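Local atomic coordinates of hydrolase, NUDIX family (Clostridium perfringens ATCC 13124, PDB entry 3F6A), a protein that probably hydrolyses a nucleoside diphosphate linked to some other moiety, in the manner of NUDIX hydrolases. Residues E138-L141 and V142-T145; P64-I67 and N68-K71. All coordinates share one frame; numbering follows the deposited sequence.

Contact 1 (E138-L141 and V142-T145); sequences ENIL and VMAT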
# COMPACT_ATOMS: atom_id res chain seq x y z
N GLU A 138 16.67 -12.22 6.51
CA GLU A 138 15.84 -12.22 7.71
C GLU A 138 14.42 -11.67 7.53
O GLU A 138 13.46 -12.26 8.02
CB GLU A 138 16.54 -11.43 8.83
CG GLU A 138 17.92 -11.96 9.19
CD GLU A 138 17.90 -13.43 9.58
OE1 GLU A 138 17.05 -13.82 10.39
OE2 GLU A 138 18.76 -14.18 9.06
N ASN A 139 14.28 -10.54 6.83
CA ASN A 139 12.95 -9.95 6.64
C ASN A 139 12.05 -10.84 5.79
O ASN A 139 10.82 -10.80 5.90
CB ASN A 139 13.06 -8.53 6.05
CG ASN A 139 13.56 -8.52 4.62
OD1 ASN A 139 14.38 -9.34 4.23
ND2 ASN A 139 13.09 -7.56 3.84
N ILE A 140 12.66 -11.66 4.94
CA ILE A 140 11.87 -12.58 4.11
C ILE A 140 11.39 -13.70 5.02
O ILE A 140 10.26 -14.18 4.90
CB ILE A 140 12.71 -13.16 2.96
CG1 ILE A 140 13.13 -12.03 2.00
CG2 ILE A 140 11.91 -14.22 2.21
CD1 ILE A 140 11.96 -11.28 1.39
N LEU A 141 12.26 -14.12 5.95
CA LEU A 141 11.91 -15.17 6.89
C LEU A 141 10.74 -14.73 7.75
O LEU A 141 9.86 -15.52 8.07
CB LEU A 141 13.09 -15.50 7.81
CG LEU A 141 14.27 -16.27 7.21
CD1 LEU A 141 15.36 -16.45 8.25
CD2 LEU A 141 13.79 -17.63 6.71
N VAL A 142 10.74 -13.45 8.11
CA VAL A 142 9.67 -12.90 8.93
C VAL A 142 8.33 -12.85 8.19
O VAL A 142 7.31 -13.29 8.72
CB VAL A 142 10.01 -11.48 9.42
CG1 VAL A 142 8.82 -10.84 10.08
CG2 VAL A 142 11.17 -11.55 10.40
N MSE A 143 8.33 -12.31 6.98
CA MSE A 143 7.09 -12.22 6.22
C MSE A 143 6.52 -13.57 5.83
O MSE A 143 5.31 -13.76 5.80
CB MSE A 143 7.29 -11.33 4.99
CG MSE A 143 7.57 -9.87 5.37
SE MSE A 143 7.57 -8.63 3.89
CE MSE A 143 9.26 -9.09 3.14
N ALA A 144 7.40 -14.53 5.55
CA ALA A 144 6.95 -15.87 5.17
C ALA A 144 6.26 -16.49 6.38
O ALA A 144 5.27 -17.21 6.25
CB ALA A 144 8.15 -16.72 4.74
N THR A 145 6.78 -16.19 7.57
CA THR A 145 6.21 -16.70 8.81
C THR A 145 4.87 -16.03 9.09
O THR A 145 3.93 -16.68 9.52
CB THR A 145 7.17 -16.47 9.98
OG1 THR A 145 8.41 -17.14 9.71
CG2 THR A 145 6.59 -17.01 11.28
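With OG1 beside the backbone N and opposite the carbonyl carbon (chi1 -60°), Thr145 reaches one turn back to Leu141, its hydroxyl donating to Leu141 O over 2.7 Å. The same oxygen takes the amide of Thr145, N to O 3.2 Å, so two donors of one residue grip a single acceptor. Threonine suits this place because one branch is a hydroxyl able to reach the carbonyl four residues back; the side chain also packs on Lys127 and Leu130. Met143, a selenomethionine, bends at its last torsion (chi3 -76°), which swings CE back to within 3.9 Å of Ile140 CD1; the two buried side chains slant across each other and meet at their terminal methyls. CE also lies 3.6 Å from Asn139 O, which receives Met143 N in a nearly straight bond (166° at the hydrogen). Ala144, with only CB, set 3.3 Å from Ile140 O, keeps this buried face slim. The buried amide of Asn139 bonds through OD1 to Gln137 NE2 and to Ser76 OG of the second subunit, and through ND2 to Glu78 OE1 of the second subunit. Bonds between residues four apart mark an alpha helix, here 138-150, laid on the mixed sheet, consistent with the alpha/beta/alpha NUDIX fold: Ile140, Met143 and Ala144 lie on Phe12 of strand 7-15, Met143 also on strand 98-106, and Ile140 on strand 30-36.

Contact 2 (P64-I67 and N68-K71); sequences PIDI and NLKK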
# COMPACT_ATOMS: atom_id res chain seq x y z
N PRO A 64 -9.07 -8.58 3.10
CA PRO A 64 -10.13 -8.26 4.07
C PRO A 64 -10.86 -7.03 3.54
O PRO A 64 -10.29 -5.94 3.49
CB PRO A 64 -9.35 -7.98 5.35
CG PRO A 64 -8.07 -7.37 4.82
CD PRO A 64 -7.73 -8.26 3.65
N ILE A 65 -12.11 -7.22 3.15
CA ILE A 65 -12.90 -6.14 2.60
C ILE A 65 -13.47 -5.20 3.66
O ILE A 65 -13.96 -5.64 4.69
CB ILE A 65 -14.09 -6.68 1.76
CG1 ILE A 65 -13.59 -7.59 0.64
CG2 ILE A 65 -14.89 -5.51 1.18
CD1 ILE A 65 -12.85 -6.87 -0.48
N ASP A 66 -13.36 -3.90 3.39
CA ASP A 66 -13.89 -2.85 4.25
C ASP A 66 -15.18 -2.53 3.49
O ASP A 66 -15.21 -1.60 2.69
CB ASP A 66 -12.93 -1.65 4.21
CG ASP A 66 -13.38 -0.50 5.10
OD1 ASP A 66 -14.54 -0.47 5.54
OD2 ASP A 66 -12.54 0.40 5.34
N ILE A 67 -16.22 -3.33 3.73
CA ILE A 67 -17.49 -3.20 3.02
C ILE A 67 -18.04 -1.77 2.91
O ILE A 67 -18.49 -1.36 1.85
CB ILE A 67 -18.59 -4.13 3.64
CG1 ILE A 67 -19.75 -4.31 2.66
CG2 ILE A 67 -19.12 -3.56 4.95
CD1 ILE A 67 -19.37 -5.04 1.38
N ASN A 68 -17.99 -1.03 4.01
CA ASN A 68 -18.48 0.35 4.02
C ASN A 68 -17.80 1.19 2.95
O ASN A 68 -18.45 1.95 2.23
CB ASN A 68 -18.25 0.98 5.39
CG ASN A 68 -19.34 0.63 6.39
OD1 ASN A 68 -20.46 1.12 6.28
ND2 ASN A 68 -19.01 -0.21 7.35
N LEU A 69 -16.48 1.06 2.85
CA LEU A 69 -15.73 1.83 1.86
C LEU A 69 -15.88 1.24 0.46
O LEU A 69 -15.90 1.98 -0.53
CB LEU A 69 -14.26 1.88 2.26
CG LEU A 69 -13.38 2.79 1.39
CD1 LEU A 69 -13.94 4.21 1.38
CD2 LEU A 69 -11.96 2.78 1.94
N LYS A 70 -16.00 -0.08 0.36
CA LYS A 70 -16.15 -0.71 -0.95
C LYS A 70 -17.43 -0.24 -1.63
O LYS A 70 -17.41 0.19 -2.78
CB LYS A 70 -16.16 -2.24 -0.83
CG LYS A 70 -16.22 -2.95 -2.19
CD LYS A 70 -16.27 -4.46 -2.04
CE LYS A 70 -16.57 -5.13 -3.38
NZ LYS A 70 -16.71 -6.61 -3.24
N LYS A 71 -18.55 -0.31 -0.91
CA LYS A 71 -19.84 0.10 -1.45
C LYS A 71 -19.92 1.60 -1.74
O LYS A 71 -20.41 2.00 -2.80
CB LYS A 71 -20.96 -0.31 -0.49
CG LYS A 71 -20.93 -1.79 -0.14
CD LYS A 71 -22.16 -2.25 0.63
CE LYS A 71 -23.35 -2.44 -0.28
NZ LYS A 71 -24.43 -3.23 0.39
O HOH W 1 -16.85 -1.71 6.52
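Asn68 meets Asp66 through a water: its backbone N and its ND2 both donate to the water, each over 2.8 Å, and the water in turn donates to Asp66 OD1 at the same distance. With CG opposite the backbone N (chi1 -179°), the carboxylate of Asp66 extends forward beside the first turn, where this water relays it to the amide of Asn68. An asparagine fits here because its amide group supplies a second donor to the bridge. Leu69 follows, its CB 3.8 Å from Asp66 CG, the two side chains passing at a slant; its N makes a weak bond to Asp66 O. The isobutyl group itself is buried, against Leu80 of strand 79-81 and His86 of the second subunit. Lys70 donates its N to the same Asp66 O at 2.9 Å, which begins the regular helical bonding. Its long aliphatic chain is extended, and CD rests 3.7 Å from Ile65 CG2, so the methylenes of a surface lysine shelter part of an exposed isoleucine. Lys71 completes the turn with a nearly straight bond (177° at the hydrogen) from its N to Ile67 O. Its chain keeps alongside Ile67 as far as CD, which lies 3.8 Å from Ile67 CG1, then bends at chi3 (78°) and carries NZ away from the isoleucine. Asp66 occupies the N-cap position of helix 67-75, where aspartate is common because its carboxylate can accept from first-turn amides and probably interacts favourably with the helix dipole; here OD1 reaches one such amide, Asn68 N, through the water rather than directly.

Contact 2 precedes contact 1 in the chain, and within one subunit they do not touch: their centres lie 29 Å apart and their nearest atoms about 14 Å. Contact 1 belongs to a helix packed on the central sheet, whereas contact 2 starts a peripheral helix. Dimerisation brings the two regions together across the interface. Met143 of contact 1 packs on Leu69 of the second subunit, a residue of that copy's contact 2, while Asp66 of contact 2 comes near Glu146 of the second subunit, a like-charged pair. The sequence running into and along helix 43-55 resembles the NUDIX signature, so the catalytic metal site probably lies there, and neither contact is part of that stretch.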